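Local coordinates for polyketide synthase (Lyngbya majuscula 19L, PDB 3QIT), which acts as a decarboxylating thioesterase in curacin A biosynthesis, probably hydrolysing the thioester before loss of carbon dioxide and sulfate yields a terminal alkene, at residues 233-238 with 280-285; 15-20 with 186-191. All coordinates share one frame; numbering follows the deposited sequence.

Contact 1 (233-238 with 280-285)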
loop_
_atom_site.group_PDB
_atom_site.type_symbol
_atom_site.label_atom_id
_atom_site.label_comp_id
_atom_site.label_asym_id
_atom_site.label_seq_id
_atom_site.Cartn_x
_atom_site.Cartn_y
_atom_site.Cartn_z
ATOM N N PRO B 233 -13.066 24.085 10.757
ATOM C CA PRO B 233 -12.429 24.868 11.829
ATOM C C PRO B 233 -11.316 24.071 12.494
ATOM O O PRO B 233 -11.509 22.897 12.845
ATOM C CB PRO B 233 -13.576 25.113 12.810
ATOM C CG PRO B 233 -14.815 25.100 11.935
ATOM C CD PRO B 233 -14.529 23.983 10.955
ATOM N N THR B 234 -10.156 24.697 12.660
ATOM C CA THR B 234 -8.950 23.937 13.009
ATOM C C THR B 234 -8.197 24.623 14.134
ATOM O O THR B 234 -8.173 25.840 14.179
ATOM C CB THR B 234 -8.031 23.777 11.765
ATOM O OG1 THR B 234 -8.744 23.058 10.751
ATOM C CG2 THR B 234 -6.738 23.004 12.120
ATOM N N THR B 235 -7.638 23.827 15.051
ATOM C CA THR B 235 -6.744 24.317 16.089
ATOM C C THR B 235 -5.435 23.555 16.010
ATOM O O THR B 235 -5.436 22.302 16.113
ATOM C CB THR B 235 -7.359 24.093 17.478
ATOM O OG1 THR B 235 -8.611 24.789 17.536
ATOM C CG2 THR B 235 -6.434 24.614 18.588
ATOM N N LEU B 236 -4.347 24.308 15.799
ATOM C CA LEU B 236 -2.989 23.773 15.858
ATOM C C LEU B 236 -2.468 23.852 17.288
ATOM O O LEU B 236 -2.381 24.943 17.868
ATOM C CB LEU B 236 -2.052 24.521 14.889
ATOM C CG LEU B 236 -2.392 24.407 13.406
ATOM C CD1 LEU B 236 -1.725 25.530 12.575
ATOM C CD2 LEU B 236 -1.990 23.000 12.858
ATOM N N VAL B 237 -2.120 22.702 17.860
ATOM C CA VAL B 237 -1.654 22.653 19.240
ATOM C C VAL B 237 -0.190 22.245 19.287
ATOM O O VAL B 237 0.188 21.217 18.726
ATOM C CB VAL B 237 -2.499 21.685 20.083
ATOM C CG1 VAL B 237 -2.109 21.748 21.568
ATOM C CG2 VAL B 237 -3.989 21.941 19.859
ATOM N N TYR B 238 0.633 23.043 19.960
ATOM C CA TYR B 238 2.066 22.728 20.067
ATOM C C TYR B 238 2.549 22.722 21.491
ATOM O O TYR B 238 2.000 23.417 22.351
ATOM C CB TYR B 238 2.906 23.750 19.316
ATOM C CG TYR B 238 2.499 23.993 17.895
ATOM C CD1 TYR B 238 2.901 23.118 16.869
ATOM C CD2 TYR B 238 1.757 25.117 17.554
ATOM C CE1 TYR B 238 2.545 23.363 15.528
ATOM C CE2 TYR B 238 1.382 25.360 16.228
ATOM C CZ TYR B 238 1.787 24.485 15.221
ATOM O OH TYR B 238 1.421 24.748 13.920
ATOM N N ALA B 280 -7.503 18.374 27.166
ATOM C CA ALA B 280 -8.931 18.091 27.295
ATOM C C ALA B 280 -9.713 19.404 27.363
ATOM O O ALA B 280 -10.764 19.550 26.720
ATOM C CB ALA B 280 -9.197 17.255 28.533
ATOM N N SER B 281 -9.182 20.340 28.142
ATOM C CA SER B 281 -9.831 21.635 28.347
ATOM C C SER B 281 -9.968 22.368 27.023
ATOM O O SER B 281 -11.021 22.925 26.713
ATOM C CB SER B 281 -9.028 22.475 29.327
ATOM O OG SER B 281 -9.699 23.690 29.587
ATOM N N LEU B 282 -8.901 22.340 26.224
ATOM C CA LEU B 282 -8.934 22.967 24.912
ATOM C C LEU B 282 -9.991 22.339 23.975
ATOM O O LEU B 282 -10.710 23.042 23.259
ATOM C CB LEU B 282 -7.541 22.890 24.300
ATOM C CG LEU B 282 -7.398 23.401 22.888
ATOM C CD1 LEU B 282 -7.754 24.888 22.819
ATOM C CD2 LEU B 282 -5.952 23.185 22.532
ATOM N N ILE B 283 -10.080 21.014 23.994
ATOM C CA ILE B 283 -11.069 20.276 23.208
ATOM C C ILE B 283 -12.495 20.652 23.634
ATOM O O ILE B 283 -13.363 20.833 22.783
ATOM C CB ILE B 283 -10.830 18.761 23.332
ATOM C CG1 ILE B 283 -9.485 18.400 22.670
ATOM C CG2 ILE B 283 -11.954 17.942 22.675
ATOM C CD1 ILE B 283 -9.027 16.994 22.991
ATOM N N LEU B 284 -12.695 20.779 24.945
ATOM C CA LEU B 284 -13.997 21.092 25.550
ATOM C C LEU B 284 -14.506 22.477 25.153
ATOM O O LEU B 284 -15.717 22.736 25.152
ATOM C CB LEU B 284 -13.909 21.007 27.082
ATOM C CG LEU B 284 -13.859 19.613 27.715
ATOM C CD1 LEU B 284 -13.421 19.650 29.182
ATOM C CD2 LEU B 284 -15.191 18.888 27.575
ATOM N N THR B 285 -13.580 23.366 24.828
ATOM C CA THR B 285 -13.943 24.744 24.511
ATOM C C THR B 285 -14.134 24.990 23.021
ATOM O O THR B 285 -14.531 26.090 22.621
ATOM C CB THR B 285 -12.922 25.766 25.061
ATOM O OG1 THR B 285 -11.646 25.553 24.459
ATOM C CG2 THR B 285 -12.800 25.658 26.568
#
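L282 reaches from the C-terminal helix 276-284 down to strand 234-239 and meets the methyl groups of V237 and T235. Its CB lies well clear of the strand, and CG stays 4.6 Å from T235 CG2, its nearest strand atom, so CB and CG serve mainly as a stalk. CG stands anti to the backbone N (chi1 176°), which aims the branch down at the sheet. At the fork the two methyls part company. CD1 lies above T235, 4.4 Å from its CG2, while CD2 makes the close contact: it meets V237 CG2 tip to tip at 3.5 Å. The same CD2 sits 4.2 Å from T235 CG2, so it rests over two strand residues whose side chains rise from one face of the sheet. Beta-branched valine and threonine suit an extended strand, and each offers a methyl close to its backbone, which a longer leucine can span from the helix. T235 turns its polar end elsewhere, since its OG1 is hydrogen-bonded to E122. V263 of the neighbouring strand 261-265 touches both V237 and L282, widening the apolar patch. Three residues on, T285 OG1 bonds to L282 O at 2.9 Å, reaching it 34° out of the carbonyl plane, and T285 N approaches from the same face. S286 OG also bonds this oxygen, which is thus well supplied with donors. A last helix laid over the late parallel strands, beside helix 43-51, is the layered helix-on-sheet packing of the alpha/beta hydrolase fold.

Contact 2 (15-20 with 186-191)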
loop_
_atom_site.group_PDB
_atom_site.type_symbol
_atom_site.label_atom_id
_atom_site.label_comp_id
_atom_site.label_asym_id
_atom_site.label_seq_id
_atom_site.Cartn_x
_atom_site.Cartn_y
_atom_site.Cartn_z
ATOM N N GLN B 15 -9.198 -6.997 12.234
ATOM C CA GLN B 15 -10.034 -6.503 13.349
ATOM C C GLN B 15 -9.496 -5.178 13.825
ATOM O O GLN B 15 -8.297 -5.039 14.100
ATOM C CB GLN B 15 -10.014 -7.527 14.483
ATOM C CG GLN B 15 -10.645 -8.871 14.086
ATOM C CD GLN B 15 -12.151 -8.775 13.958
ATOM O OE1 GLN B 15 -12.787 -8.014 14.677
ATOM N NE2 GLN B 15 -12.732 -9.550 13.030
ATOM N N ILE B 16 -10.387 -4.198 13.941
ATOM C CA ILE B 16 -10.003 -2.894 14.494
ATOM C C ILE B 16 -10.480 -2.856 15.946
ATOM O O ILE B 16 -11.657 -3.001 16.193
ATOM C CB ILE B 16 -10.711 -1.759 13.734
ATOM C CG1 ILE B 16 -10.285 -1.754 12.254
ATOM C CG2 ILE B 16 -10.375 -0.378 14.391
ATOM C CD1 ILE B 16 -11.169 -0.837 11.384
ATOM N N CYS B 17 -9.579 -2.580 16.884
ATOM C CA CYS B 17 -9.996 -2.380 18.279
ATOM C C CYS B 17 -10.356 -0.912 18.487
ATOM O O CYS B 17 -9.526 -0.027 18.219
ATOM C CB CYS B 17 -8.856 -2.736 19.245
ATOM S SG CYS B 17 -9.428 -2.560 20.993
ATOM N N LEU B 18 -11.577 -0.640 18.966
ATOM C CA LEU B 18 -11.952 0.731 19.332
ATOM C C LEU B 18 -11.916 0.878 20.843
ATOM O O LEU B 18 -12.682 0.222 21.530
ATOM C CB LEU B 18 -13.380 1.016 18.845
ATOM C CG LEU B 18 -13.646 0.980 17.339
ATOM C CD1 LEU B 18 -15.122 1.371 17.071
ATOM C CD2 LEU B 18 -12.721 1.902 16.601
ATOM N N CYS B 19 -11.019 1.714 21.367
ATOM C CA CYS B 19 -11.011 1.980 22.798
ATOM C C CYS B 19 -11.977 3.121 23.024
ATOM O O CYS B 19 -11.987 4.079 22.250
ATOM C CB CYS B 19 -9.644 2.432 23.274
ATOM S SG CYS B 19 -8.320 1.229 22.993
ATOM N N SER B 20 -12.810 3.024 24.048
ATOM C CA SER B 20 -13.758 4.097 24.296
ATOM C C SER B 20 -13.968 4.377 25.777
ATOM O O SER B 20 -13.813 3.491 26.626
ATOM C CB SER B 20 -15.111 3.811 23.624
ATOM O OG SER B 20 -15.800 2.777 24.293
ATOM N N ALA B 186 1.950 -0.683 29.197
ATOM C CA ALA B 186 2.777 -1.882 28.929
ATOM C C ALA B 186 1.984 -3.186 29.067
ATOM O O ALA B 186 2.173 -4.115 28.289
ATOM C CB ALA B 186 4.014 -1.902 29.849
ATOM N N GLN B 187 1.141 -3.267 30.107
ATOM C CA GLN B 187 0.196 -4.351 30.329
ATOM C C GLN B 187 -0.610 -4.672 29.083
ATOM O O GLN B 187 -0.763 -5.837 28.718
ATOM C CB GLN B 187 -0.743 -3.892 31.478
ATOM C CG GLN B 187 -1.881 -4.783 31.934
ATOM C CD GLN B 187 -2.605 -4.155 33.162
ATOM O OE1 GLN B 187 -3.265 -3.124 33.049
ATOM N NE2 GLN B 187 -2.464 -4.778 34.321
ATOM N N ARG B 188 -1.056 -3.635 28.384
ATOM C CA ARG B 188 -1.903 -3.835 27.224
ATOM C C ARG B 188 -1.131 -4.354 25.998
ATOM O O ARG B 188 -1.675 -5.096 25.181
ATOM C CB ARG B 188 -2.669 -2.550 26.890
ATOM C CG ARG B 188 -3.720 -2.750 25.816
ATOM C CD ARG B 188 -4.774 -1.662 25.875
ATOM N NE ARG B 188 -5.825 -1.883 24.877
ATOM C CZ ARG B 188 -5.840 -1.387 23.635
ATOM N NH1 ARG B 188 -4.835 -0.646 23.194
ATOM N NH2 ARG B 188 -6.877 -1.650 22.830
ATOM N N ILE B 189 0.135 -3.963 25.893
ATOM C CA ILE B 189 0.911 -4.240 24.682
ATOM C C ILE B 189 2.125 -5.117 24.913
ATOM O O ILE B 189 3.107 -5.012 24.194
ATOM C CB ILE B 189 1.299 -2.961 23.914
ATOM C CG1 ILE B 189 2.074 -1.954 24.800
ATOM C CG2 ILE B 189 0.023 -2.352 23.247
ATOM C CD1 ILE B 189 2.807 -0.868 23.949
ATOM N N THR B 190 2.031 -6.012 25.887
ATOM C CA THR B 190 3.057 -7.063 26.024
ATOM C C THR B 190 2.414 -8.449 26.011
ATOM O O THR B 190 1.218 -8.597 26.326
ATOM C CB THR B 190 3.915 -6.900 27.278
ATOM O OG1 THR B 190 3.071 -6.693 28.425
ATOM C CG2 THR B 190 4.866 -5.713 27.116
ATOM N N GLN B 191 3.222 -9.461 25.687
ATOM C CA GLN B 191 2.751 -10.839 25.657
ATOM C C GLN B 191 3.948 -11.736 25.929
ATOM O O GLN B 191 5.092 -11.348 25.603
ATOM C CB GLN B 191 2.119 -11.175 24.297
ATOM C CG GLN B 191 3.152 -11.265 23.155
ATOM C CD GLN B 191 2.555 -11.423 21.757
ATOM O OE1 GLN B 191 3.297 -11.582 20.795
ATOM N NE2 GLN B 191 1.233 -11.341 21.640
#
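R188 brings the NH2 end of its guanidinium up to the sulfurs of C17 and C19 on strand 14-21, just as helix 179-188 gives way to strand 190-193. Two residues earlier, A186 O takes a 2.7 Å bond from T190 OG1, which sits above the carbonyl plane, and a weak one from I189 N. R188 follows with its chain extended from CG to NE and CG anti to the backbone N (chi1 -172°), a reach that suits arginine to bridging a helix end and a strand. C19 SG lies over one face of the guanidinium, 3.2 Å from NH2, whereas C17 SG meets that NH2 at the edge, in the plane, at 3.3 Å. Cysteine's small, polarisable thiol can lie this close against a buried guanidinium. The charge is answered from outside: D60 and E6 form salt bridges to NH2 and NE, and Q38 bonds NH1, which together should fix its rotation. I189 then leaves the helical conformation and packs on Q38. The arrangement joins an insertion following the sixth sheet strand, where related polyketide thioesterases carry their lid, to strand 14-21, second from the edge on the antiparallel side of an alpha/beta hydrolase core sheet.

Overall arrangement
From the N terminus, the chain lays down strand 14-21, then builds the four central strands 28-32, 55-59, 97-102 and 120-126 and the helices after them before residues 186-191 return to it and close contact 2, a loop of 165 residues. Only then does strand 234-239 open contact 1, whose shorter loop of 41 residues takes in helix 247-256 and strand 261-265, the outermost on the parallel side, before the last helix closes it. The two loops run in series, neither nesting nor crossing. Their centres lie 26 Å apart on one sheet: contact 2 ties the inserted helical region to its antiparallel side, and contact 1 binds the C-terminal helix to its parallel side.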